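Long-range contacts in uracil-dna glycosylase (Deinococcus radiodurans, PDB 4UQM), which is a DNA-binding alpha/beta protein of the uracil-DNA glycosylase superfamily, built round a four-stranded parallel sheet: residues T55-A60 and H86-A91; H92-S97 and V138-A143; V98-R103 and H127-S132; R131-Q136 and W238-T243. The protein carries 1 engineered substitution. One frame throughout, in Å; residues are numbered along the deposited sequence.

Contact 1 of 4, residues T55-A60 and H86-A91; sequences TIYPPA and HGPNQA. With nucleotides of chain B.
This is a packing contact without any hydrogen bond across it, joining the short strand 56-57 and the prolines after it to the loop that follows strand 77-81 of the central parallel sheet. Y57 does most of the work. Its side chain leaves toward the loop, and with CG anti to the carbonyl carbon (chi1 -61°) the ring lies along the backbone of H86 to P88. The carbonyl of H86 meets the ring at its edge, with O 3.3 Å from Y57 CE2, whereas the carbonyl O of G87 sits over one face near the rim. At the tip of the side chain, the phenol OH of Y57 comes within 3.3 Å of P88 CA, so tyrosine and proline lie side by side. The next residue, P58, which follows a cis peptide bond, packs its CB 4.0 Å from A91 CB and 3.3 Å from A91 O.

H86 turns the other way. With CG between N and carbonyl carbon (chi1 62°), its ring leads to the bound DNA, where NE2 donates a nearly straight bond (163°) of 2.7 Å to OP2 of DA8 of chain B, in the plane of the ring. The segment thus presents its backbone to Y57 and an imidazole to a phosphate. Around it, strand 147-148 pairs with strand 56-57 and touches both Y57 and H86, while R51 of helix 38-53 hydrogen-bonds to P58 O.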
# COMPACT_ATOMS: atom_id res chain seq x y z
N THR A 55 4.82 14.22 16.33
CA THR A 55 3.61 13.93 15.60
C THR A 55 3.94 12.83 14.60
O THR A 55 4.81 13.03 13.73
CB THR A 55 3.09 15.19 14.91
OG1 THR A 55 2.82 16.21 15.90
CG2 THR A 55 1.81 14.87 14.11
N ILE A 56 3.23 11.73 14.71
CA ILE A 56 3.45 10.55 13.86
C ILE A 56 2.17 10.27 13.05
O ILE A 56 1.09 10.25 13.58
CB ILE A 56 3.82 9.27 14.69
CG1 ILE A 56 5.03 9.55 15.59
CG2 ILE A 56 3.99 8.03 13.86
CD1 ILE A 56 6.27 10.02 14.84
N TYR A 57 2.34 9.97 11.75
CA TYR A 57 1.25 9.68 10.86
C TYR A 57 1.38 8.25 10.32
O TYR A 57 2.46 7.69 10.25
CB TYR A 57 1.30 10.65 9.67
CG TYR A 57 1.15 12.10 10.05
CD1 TYR A 57 0.12 12.57 10.85
CD2 TYR A 57 2.10 13.03 9.61
CE1 TYR A 57 0.01 13.93 11.14
CE2 TYR A 57 1.98 14.37 9.88
CZ TYR A 57 0.95 14.82 10.66
OH TYR A 57 0.84 16.17 10.97
N PRO A 58 0.24 7.63 9.94
CA PRO A 58 -1.11 8.10 10.20
C PRO A 58 -1.46 7.94 11.69
O PRO A 58 -0.68 7.41 12.45
CB PRO A 58 -1.96 7.11 9.39
CG PRO A 58 -1.16 5.82 9.50
CD PRO A 58 0.27 6.28 9.40
N PRO A 59 -2.64 8.40 12.08
CA PRO A 59 -3.11 8.13 13.45
C PRO A 59 -3.05 6.64 13.76
O PRO A 59 -3.25 5.77 12.87
CB PRO A 59 -4.55 8.64 13.43
CG PRO A 59 -4.53 9.73 12.36
CD PRO A 59 -3.64 9.17 11.32
N ALA A 60 -2.73 6.31 15.02
CA ALA A 60 -2.53 4.91 15.38
C ALA A 60 -3.73 4.01 15.01
O ALA A 60 -3.50 2.90 14.54
CB ALA A 60 -2.16 4.77 16.85
N HIS A 86 3.33 12.42 4.92
CA HIS A 86 3.92 12.92 6.15
C HIS A 86 3.46 14.31 6.49
O HIS A 86 4.06 14.99 7.37
CB HIS A 86 5.45 12.83 6.12
CG HIS A 86 6.11 13.62 5.04
ND1 HIS A 86 6.75 13.00 4.00
CD2 HIS A 86 6.12 14.95 4.76
CE1 HIS A 86 7.18 13.91 3.15
NE2 HIS A 86 6.81 15.10 3.57
N GLY A 87 2.36 14.75 5.89
CA GLY A 87 1.74 16.03 6.26
C GLY A 87 0.41 15.85 7.01
O GLY A 87 -0.18 14.75 7.04
N PRO A 88 -0.10 16.93 7.62
CA PRO A 88 -1.27 16.73 8.46
C PRO A 88 -2.52 16.31 7.67
O PRO A 88 -2.74 16.80 6.59
CB PRO A 88 -1.46 18.10 9.14
CG PRO A 88 -0.67 19.06 8.32
CD PRO A 88 0.48 18.27 7.77
N ASN A 89 -3.28 15.40 8.27
CA ASN A 89 -4.54 14.91 7.75
C ASN A 89 -4.47 14.41 6.32
O ASN A 89 -5.38 14.63 5.54
CB ASN A 89 -5.67 15.87 8.02
CG ASN A 89 -7.07 15.28 7.79
OD1 ASN A 89 -7.31 14.06 7.82
ND2 ASN A 89 -7.96 16.12 7.43
N GLN A 90 -3.35 13.74 6.02
CA GLN A 90 -3.19 13.09 4.73
C GLN A 90 -3.32 11.59 4.85
O GLN A 90 -4.30 10.99 4.39
CB GLN A 90 -1.87 13.50 4.08
CG GLN A 90 -1.82 14.96 3.73
CD GLN A 90 -0.52 15.33 3.04
OE1 GLN A 90 0.57 14.94 3.50
NE2 GLN A 90 -0.60 16.03 1.93
N ALA A 91 -2.31 10.96 5.44
CA ALA A 91 -2.31 9.50 5.55
C ALA A 91 -3.38 8.96 6.49
O ALA A 91 -3.53 9.44 7.63
CB ALA A 91 -0.95 8.93 5.98
P DA B 8 6.17 18.60 2.27
OP1 DA B 8 5.32 19.43 3.17
OP2 DA B 8 7.18 17.63 2.78
O5' DA B 8 5.35 17.97 1.06
C5' DA B 8 5.99 16.94 0.31
C4' DA B 8 5.33 16.78 -1.04
O4' DA B 8 5.79 17.82 -1.95
C3' DA B 8 5.71 15.46 -1.70
O3' DA B 8 4.62 14.92 -2.44
C2' DA B 8 6.82 15.81 -2.65
C1' DA B 8 6.56 17.26 -3.00
N9 DA B 8 7.79 18.05 -3.14
C8 DA B 8 8.10 18.93 -4.15
N7 DA B 8 9.29 19.45 -4.04
C5 DA B 8 9.81 18.87 -2.89
C6 DA B 8 11.06 18.99 -2.25
N6 DA B 8 12.04 19.79 -2.68
N1 DA B 8 11.26 18.27 -1.12
C2 DA B 8 10.29 17.45 -0.71
N3 DA B 8 9.08 17.24 -1.23
C4 DA B 8 8.90 17.99 -2.34

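Contact 2 of 4, residues H92-S97 and V138-A143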
# COMPACT_ATOMS: atom_id res chain seq x y z
N HIS A 92 -4.07 7.91 6.05
CA HIS A 92 -4.99 7.16 6.94
C HIS A 92 -4.94 5.66 6.69
O HIS A 92 -5.90 4.94 7.02
CB HIS A 92 -6.42 7.70 6.94
CG HIS A 92 -6.49 9.09 7.45
ND1 HIS A 92 -6.43 10.15 6.58
CD2 HIS A 92 -6.48 9.62 8.69
CE1 HIS A 92 -6.44 11.26 7.27
NE2 HIS A 92 -6.49 10.98 8.54
N GLY A 93 -3.77 5.16 6.31
CA GLY A 93 -3.53 3.73 6.27
C GLY A 93 -3.80 3.04 4.95
O GLY A 93 -3.45 1.91 4.81
N LEU A 94 -4.39 3.72 3.97
CA LEU A 94 -4.47 3.15 2.61
C LEU A 94 -3.49 3.97 1.80
O LEU A 94 -3.66 5.16 1.66
CB LEU A 94 -5.87 3.32 1.99
CG LEU A 94 -7.07 2.65 2.62
CD1 LEU A 94 -8.28 2.91 1.74
CD2 LEU A 94 -6.77 1.21 2.75
N SER A 95 -2.42 3.31 1.32
CA SER A 95 -1.37 4.06 0.66
C SER A 95 -1.90 4.91 -0.48
O SER A 95 -2.73 4.48 -1.29
CB SER A 95 -0.23 3.16 0.21
OG SER A 95 -0.60 2.25 -0.83
N PHE A 96 -1.37 6.13 -0.53
CA PHE A 96 -1.69 7.15 -1.53
C PHE A 96 -3.03 7.83 -1.40
O PHE A 96 -3.25 8.86 -2.06
CB PHE A 96 -1.49 6.62 -2.95
CG PHE A 96 -0.10 6.10 -3.18
CD1 PHE A 96 0.94 7.03 -3.37
CD2 PHE A 96 0.26 4.77 -3.09
CE1 PHE A 96 2.24 6.62 -3.49
CE2 PHE A 96 1.58 4.37 -3.21
CZ PHE A 96 2.60 5.30 -3.42
N SER A 97 -3.94 7.29 -0.58
CA SER A 97 -5.30 7.82 -0.47
C SER A 97 -5.37 9.01 0.50
O SER A 97 -4.65 9.10 1.49
CB SER A 97 -6.22 6.73 0.05
OG SER A 97 -7.59 7.06 0.03
N VAL A 138 -7.58 -4.48 -4.20
CA VAL A 138 -6.29 -3.78 -4.34
C VAL A 138 -5.79 -3.41 -2.94
O VAL A 138 -6.38 -2.54 -2.28
CB VAL A 138 -6.43 -2.52 -5.17
CG1 VAL A 138 -5.05 -1.84 -5.32
CG2 VAL A 138 -7.01 -2.83 -6.57
N LEU A 139 -4.74 -4.09 -2.48
CA LEU A 139 -4.17 -3.84 -1.18
C LEU A 139 -3.23 -2.65 -1.31
O LEU A 139 -2.24 -2.73 -2.03
CB LEU A 139 -3.45 -5.09 -0.68
CG LEU A 139 -2.83 -5.01 0.71
CD1 LEU A 139 -3.86 -4.91 1.80
CD2 LEU A 139 -2.04 -6.29 0.97
N LEU A 140 -3.56 -1.58 -0.61
CA LEU A 140 -2.81 -0.33 -0.71
C LEU A 140 -1.81 -0.20 0.43
O LEU A 140 -2.09 0.38 1.48
CB LEU A 140 -3.82 0.83 -0.78
CG LEU A 140 -4.71 0.84 -2.03
CD1 LEU A 140 -5.85 1.80 -1.82
CD2 LEU A 140 -3.87 1.32 -3.18
N LEU A 141 -0.65 -0.77 0.21
CA LEU A 141 0.38 -0.95 1.25
C LEU A 141 1.52 0.06 1.05
O LEU A 141 1.74 0.56 -0.02
CB LEU A 141 0.91 -2.38 1.23
CG LEU A 141 1.48 -3.02 2.50
CD1 LEU A 141 0.43 -3.03 3.61
CD2 LEU A 141 2.02 -4.44 2.22
N ASN A 142 2.27 0.29 2.13
CA ASN A 142 3.61 0.91 2.04
C ASN A 142 4.61 0.00 2.73
O ASN A 142 4.22 -0.78 3.61
CB ASN A 142 3.59 2.26 2.77
CG ASN A 142 2.94 3.39 1.98
OD1 ASN A 142 3.30 3.63 0.84
ND2 ASN A 142 2.04 4.16 2.62
N ALA A 143 5.88 0.11 2.33
CA ALA A 143 6.89 -0.69 2.93
C ALA A 143 7.06 -0.45 4.43
O ALA A 143 7.43 -1.39 5.19
CB ALA A 143 8.22 -0.52 2.21
O HOH W 1 -0.66 0.71 3.97
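The loop H92-S97 crosses the C-terminal half of strand 138-142 at about 95°, its backbone touching the strand most closely where S95 CA lies 4.8 Å from L140 CA. The strand is the outermost one, on this side, of the four-stranded parallel sheet of the uracil-DNA glycosylase fold, and the loop makes a type II turn from L94 to S97 beside it.

S95 grips two successive carbonyls. S95 N lies 3.0 Å from L140 O, its N-H pointing almost straight (174°) at the oxygen from above the carbonyl plane. The hydroxyl, placed between the backbone N and the carbonyl carbon (chi1 67°), donates to the next carbonyl, with S95 OG 3.0 Å from L141 O and again above the plane. A water 2.9 Å from L140 O is placed to donate as well, though it has more acceptors in reach than protons, G93 O among them. The side chain of L140 turns toward the loop and packs its CD1 against L94 CB, 4.1 Å apart.

The ring of F96 meets that of W183 edge-to-face, and its CE2 only approaches N142 OD1, at 4.5 Å. Relatives in this family have a phenylalanine and an asparagine of the recognition pocket at these places, so F96 and N142 probably line it here; the nucleic acid is about 8 Å from the contact at the nearest atom. The carboxamide of N142 brings ND2 to 3.5 Å from S95 CB.

Contact 3 of 4, residues V98-R103 and H127-S132. With nucleotides of chain C.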
# COMPACT_ATOMS: atom_id res chain seq x y z
N VAL A 98 -6.29 9.92 0.22
CA VAL A 98 -6.68 10.93 1.19
C VAL A 98 -8.19 10.92 1.34
O VAL A 98 -8.94 10.54 0.41
CB VAL A 98 -6.14 12.34 0.84
CG1 VAL A 98 -4.64 12.36 0.91
CG2 VAL A 98 -6.57 12.83 -0.53
N ARG A 99 -8.64 11.40 2.49
CA ARG A 99 -10.07 11.40 2.82
C ARG A 99 -10.85 12.39 1.99
O ARG A 99 -10.28 13.33 1.46
CB ARG A 99 -10.28 11.62 4.33
CG ARG A 99 -9.69 10.49 5.18
CD ARG A 99 -10.54 9.25 5.10
NE ARG A 99 -10.07 8.10 5.89
CZ ARG A 99 -10.16 7.93 7.21
NH1 ARG A 99 -10.65 8.89 8.00
NH2 ARG A 99 -9.73 6.80 7.76
N PRO A 100 -12.18 12.17 1.84
CA PRO A 100 -12.99 13.20 1.20
C PRO A 100 -12.77 14.58 1.85
O PRO A 100 -12.68 14.70 3.10
CB PRO A 100 -14.44 12.68 1.37
CG PRO A 100 -14.27 11.21 1.58
CD PRO A 100 -12.98 11.04 2.32
N GLY A 101 -12.58 15.58 1.00
CA GLY A 101 -12.38 16.96 1.42
C GLY A 101 -10.93 17.41 1.36
O GLY A 101 -10.65 18.60 1.36
N VAL A 102 -10.00 16.45 1.35
CA VAL A 102 -8.58 16.72 1.43
C VAL A 102 -7.99 16.93 0.04
O VAL A 102 -8.31 16.19 -0.88
CB VAL A 102 -7.84 15.60 2.20
CG1 VAL A 102 -6.34 15.87 2.23
CG2 VAL A 102 -8.40 15.45 3.61
N ARG A 103 -7.13 17.94 -0.10
CA ARG A 103 -6.44 18.22 -1.34
C ARG A 103 -5.69 16.95 -1.83
O ARG A 103 -5.03 16.25 -1.06
CB ARG A 103 -5.42 19.34 -1.15
CG ARG A 103 -4.67 19.77 -2.44
CD ARG A 103 -3.61 20.82 -2.19
NE ARG A 103 -4.14 21.96 -1.42
CZ ARG A 103 -4.95 22.92 -1.84
NH1 ARG A 103 -5.43 22.96 -3.08
NH2 ARG A 103 -5.30 23.90 -1.00
N HIS A 127 -11.40 14.44 -5.84
CA HIS A 127 -11.00 13.88 -4.55
C HIS A 127 -9.90 12.88 -4.71
O HIS A 127 -9.58 12.46 -5.84
CB HIS A 127 -12.23 13.23 -3.89
CG HIS A 127 -12.66 11.98 -4.59
ND1 HIS A 127 -12.06 10.77 -4.34
CD2 HIS A 127 -13.61 11.74 -5.51
CE1 HIS A 127 -12.60 9.83 -5.09
NE2 HIS A 127 -13.52 10.41 -5.85
N GLY A 128 -9.33 12.46 -3.56
CA GLY A 128 -8.26 11.47 -3.55
C GLY A 128 -8.53 10.21 -2.76
O GLY A 128 -7.59 9.55 -2.31
N TYR A 129 -9.80 9.84 -2.60
CA TYR A 129 -10.21 8.73 -1.73
C TYR A 129 -10.28 7.43 -2.51
O TYR A 129 -11.07 7.31 -3.46
CB TYR A 129 -11.56 9.07 -1.15
CG TYR A 129 -12.07 8.16 -0.09
CD1 TYR A 129 -11.36 7.89 1.05
CD2 TYR A 129 -13.34 7.61 -0.22
CE1 TYR A 129 -11.89 7.06 2.06
CE2 TYR A 129 -13.89 6.84 0.78
CZ TYR A 129 -13.15 6.54 1.90
OH TYR A 129 -13.69 5.76 2.94
N LEU A 130 -9.44 6.47 -2.11
CA LEU A 130 -9.21 5.27 -2.91
C LEU A 130 -9.85 4.02 -2.34
O LEU A 130 -9.55 2.90 -2.76
CB LEU A 130 -7.70 5.07 -3.11
CG LEU A 130 -6.93 6.26 -3.64
CD1 LEU A 130 -5.45 5.88 -3.72
CD2 LEU A 130 -7.44 6.71 -4.99
N ARG A 131 -10.82 4.19 -1.43
CA ARG A 131 -11.48 3.05 -0.79
C ARG A 131 -12.08 2.10 -1.83
O ARG A 131 -12.09 0.87 -1.64
CB ARG A 131 -12.55 3.51 0.18
CG ARG A 131 -13.32 2.38 0.87
CD ARG A 131 -14.43 2.88 1.74
NE ARG A 131 -15.56 3.59 1.06
CZ ARG A 131 -16.48 4.39 1.65
NH1 ARG A 131 -16.46 4.62 2.95
NH2 ARG A 131 -17.44 4.97 0.91
N SER A 132 -12.60 2.66 -2.92
CA SER A 132 -13.25 1.82 -3.95
C SER A 132 -12.27 0.92 -4.68
O SER A 132 -12.70 -0.09 -5.27
CB SER A 132 -14.10 2.63 -4.92
OG SER A 132 -13.28 3.47 -5.69
P DA C 13 -2.71 25.27 -6.27
OP1 DA C 13 -3.93 24.48 -6.32
OP2 DA C 13 -2.61 26.52 -7.03
O5' DA C 13 -2.58 25.56 -4.71
C5' DA C 13 -2.13 24.57 -3.80
C4' DA C 13 -1.46 25.25 -2.64
O4' DA C 13 -0.14 25.63 -3.10
C3' DA C 13 -2.14 26.55 -2.21
O3' DA C 13 -2.28 26.67 -0.79
C2' DA C 13 -1.29 27.63 -2.87
C1' DA C 13 0.08 27.00 -2.88
N9 DA C 13 0.98 27.47 -3.94
C8 DA C 13 0.66 27.58 -5.26
N7 DA C 13 1.65 27.98 -6.02
C5 DA C 13 2.69 28.18 -5.12
C6 DA C 13 4.01 28.61 -5.28
N6 DA C 13 4.52 28.97 -6.46
N1 DA C 13 4.79 28.69 -4.19
C2 DA C 13 4.28 28.32 -3.02
N3 DA C 13 3.05 27.90 -2.73
C4 DA C 13 2.30 27.83 -3.84
O HOH W 2 -10.06 14.00 -1.19
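The tight part of this contact is at V98 and G128, where two loop backbones meet. V98 N donates to G128 O at 2.9 Å with an almost straight N-H (170°), arriving from above the carbonyl plane. Alongside, V98 CG2, in the crowded position between N and carbonyl carbon, rests 3.7 Å from G128 CA. Within its own segment Y129 N donates to H127 ND1 at 3.0 Å, lying in the plane of the imidazole, while V98 O sits at the edge of the Y129 ring.

Between the segments a water ties three backbone atoms together. It donates to R99 O and V102 O and accepts from G128 N, 2.9 Å away, bridging the type II turn R99-V102 to the approach to helix 131-134, with L130 at its N-cap. In the fold, this joins the long loop after strand 77-81, on its way into helix 106-118, to the lead-in of helix 131-134, which packs against the C-terminal tail.

Outward the packing loosens. The exposed P100 crosses Y129 obliquely and puts CD over the ring face, 4.0 Å from its centroid and 19° off the normal, a CH-pi contact. R99 touches the tyrosine more lightly, through CD 4.0 Å from Y129 CE1, with its guanidinium turned nearly perpendicular to the ring. The R131 guanidinium, also exposed, lays one face over Y129 CE2. At the far end R103 leaves the contact altogether and lays one guanidinium face against the sugar of DA13 of chain C, NH1 being 3.7 Å from C5'.

Contact 4 of 4, residues R131-Q136 and W238-T243; sequences RSWAEQ and WQLPAT
The short helix 131-134, just ahead of strand 138-142, here receives the C-terminal tail of the chain, which follows helix 220-230. W133 is the meeting point, held between two tail residues on opposite faces. Over one face comes the edge of W238, a T-shaped pair with planes at 88° and six-membered ring centroids 5.1 Å apart; the closest atoms are W238 CE3 and W133 CE2, at 3.7 Å. Over the other face L240 CD2 makes a CH-pi contact, 3.8 Å from the centroid of the W133 five-membered ring. At the edge, W133 NE1 donates to W238 O at 2.9 Å (154°), which fixes the rotation of the indole.

S132 adds a lighter touch, its OG 3.4 Å from L240 CD2 and near P241 CD. A water bridges S132 OG to Q239 O, donating to the latter. Within 131-136, Q136 NE2 reaches back to S132 O at 3.1 Å, while Q136 OE1 accepts from E237 N. Both indoles touch L115. The arrangement is an edge-to-face tryptophan pair with a CH-pi contact on the other face, packing the C-terminal tail on helices 131-134 and 106-118 of an alpha/beta fold.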
# COMPACT_ATOMS: atom_id res chain seq x y z
N ARG A 131 -10.82 4.19 -1.43
CA ARG A 131 -11.48 3.05 -0.79
C ARG A 131 -12.08 2.10 -1.83
O ARG A 131 -12.09 0.87 -1.64
CB ARG A 131 -12.55 3.51 0.18
CG ARG A 131 -13.32 2.38 0.87
CD ARG A 131 -14.43 2.88 1.74
NE ARG A 131 -15.56 3.59 1.06
CZ ARG A 131 -16.48 4.39 1.65
NH1 ARG A 131 -16.46 4.62 2.95
NH2 ARG A 131 -17.44 4.97 0.91
N SER A 132 -12.60 2.66 -2.92
CA SER A 132 -13.25 1.82 -3.95
C SER A 132 -12.27 0.92 -4.68
O SER A 132 -12.70 -0.09 -5.27
CB SER A 132 -14.10 2.63 -4.92
OG SER A 132 -13.28 3.47 -5.69
N TRP A 133 -10.99 1.21 -4.63
CA TRP A 133 -9.97 0.29 -5.14
C TRP A 133 -9.73 -0.84 -4.12
O TRP A 133 -9.67 -2.01 -4.46
CB TRP A 133 -8.63 0.98 -5.41
CG TRP A 133 -8.59 1.92 -6.58
CD1 TRP A 133 -9.56 2.13 -7.51
CD2 TRP A 133 -7.51 2.78 -6.93
NE1 TRP A 133 -9.14 3.09 -8.41
CE2 TRP A 133 -7.87 3.46 -8.09
CE3 TRP A 133 -6.23 2.97 -6.41
CZ2 TRP A 133 -7.04 4.41 -8.68
CZ3 TRP A 133 -5.38 3.88 -7.04
CH2 TRP A 133 -5.79 4.59 -8.16
N ALA A 134 -9.64 -0.46 -2.84
CA ALA A 134 -9.43 -1.47 -1.77
C ALA A 134 -10.57 -2.48 -1.76
O ALA A 134 -10.36 -3.69 -1.52
CB ALA A 134 -9.32 -0.79 -0.43
N GLU A 135 -11.78 -1.99 -2.01
CA GLU A 135 -12.94 -2.87 -2.02
C GLU A 135 -12.96 -3.89 -3.18
O GLU A 135 -13.76 -4.84 -3.13
CB GLU A 135 -14.19 -2.02 -2.10
CG GLU A 135 -14.45 -1.21 -0.82
CD GLU A 135 -15.55 -0.14 -0.93
OE1 GLU A 135 -15.91 0.33 -2.02
OE2 GLU A 135 -16.03 0.27 0.14
N GLN A 136 -12.15 -3.63 -4.22
CA GLN A 136 -12.00 -4.55 -5.37
C GLN A 136 -10.83 -5.47 -5.26
O GLN A 136 -10.50 -6.12 -6.22
CB GLN A 136 -11.85 -3.75 -6.63
CG GLN A 136 -13.04 -2.94 -7.04
CD GLN A 136 -12.60 -2.19 -8.31
OE1 GLN A 136 -12.44 -2.85 -9.35
NE2 GLN A 136 -12.43 -0.88 -8.27
N TRP A 238 -10.34 0.85 -12.49
CA TRP A 238 -9.54 1.93 -11.96
C TRP A 238 -10.32 3.24 -11.81
O TRP A 238 -9.96 4.09 -10.99
CB TRP A 238 -8.26 2.14 -12.80
CG TRP A 238 -7.31 0.96 -12.78
CD1 TRP A 238 -7.07 0.09 -13.81
CD2 TRP A 238 -6.48 0.55 -11.69
NE1 TRP A 238 -6.13 -0.85 -13.41
CE2 TRP A 238 -5.75 -0.58 -12.12
CE3 TRP A 238 -6.26 1.05 -10.41
CZ2 TRP A 238 -4.85 -1.25 -11.28
CZ3 TRP A 238 -5.35 0.39 -9.59
CH2 TRP A 238 -4.67 -0.75 -10.02
N GLN A 239 -11.38 3.44 -12.60
CA GLN A 239 -12.19 4.65 -12.44
C GLN A 239 -12.74 4.77 -11.04
O GLN A 239 -13.23 3.81 -10.51
CB GLN A 239 -13.35 4.65 -13.43
CG GLN A 239 -14.17 5.95 -13.40
CD GLN A 239 -13.30 7.16 -13.76
OE1 GLN A 239 -12.78 7.24 -14.89
NE2 GLN A 239 -13.13 8.07 -12.83
N LEU A 240 -12.56 5.96 -10.45
CA LEU A 240 -13.08 6.32 -9.15
C LEU A 240 -14.38 7.07 -9.30
O LEU A 240 -14.60 7.69 -10.34
CB LEU A 240 -12.06 7.20 -8.45
CG LEU A 240 -10.76 6.49 -8.13
CD1 LEU A 240 -9.66 7.52 -7.96
CD2 LEU A 240 -10.85 5.57 -6.91
N PRO A 241 -15.24 7.04 -8.26
CA PRO A 241 -16.46 7.86 -8.31
C PRO A 241 -16.16 9.34 -8.45
O PRO A 241 -15.17 9.81 -7.89
CB PRO A 241 -17.17 7.55 -7.00
CG PRO A 241 -16.33 6.67 -6.25
CD PRO A 241 -15.08 6.35 -6.98
N ALA A 242 -17.03 10.08 -9.15
CA ALA A 242 -16.82 11.52 -9.23
C ALA A 242 -16.89 12.22 -7.87
O ALA A 242 -16.14 13.15 -7.62
CB ALA A 242 -17.80 12.16 -10.20
N THR A 243 -17.77 11.76 -7.01
CA THR A 243 -17.90 12.29 -5.66
C THR A 243 -18.00 11.14 -4.67
O THR A 243 -18.44 10.01 -4.99
CB THR A 243 -19.17 13.18 -5.52
OG1 THR A 243 -20.33 12.38 -5.64
CG2 THR A 243 -19.24 14.27 -6.58
O HOH W 3 -13.05 2.17 -8.12

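How the contacts relate
Contact 1 closes before contact 2 opens along the chain; contact 3 lies nested within the loop of contact 2, and contact 4 crosses it. One continuous run, 86-103, supplies a segment to each of contacts 1, 2 and 3, running past the edge strand 138-142 with nucleic acid near both of its ends. The centre of contact 2 is about 3 Å from the centre of the chain; contacts 1, 3 and 4 have centres 12 to 13 Å from it. Contacts 3 and 4 share R131 and S132, have centres 10 Å apart and are linked by a probable hydrogen bond from H127 NE2 to P241 O. Contacts 1 and 4, with centres about 22 Å apart, do not touch, so the C-terminal tail lies remote from the H86 phosphate contact.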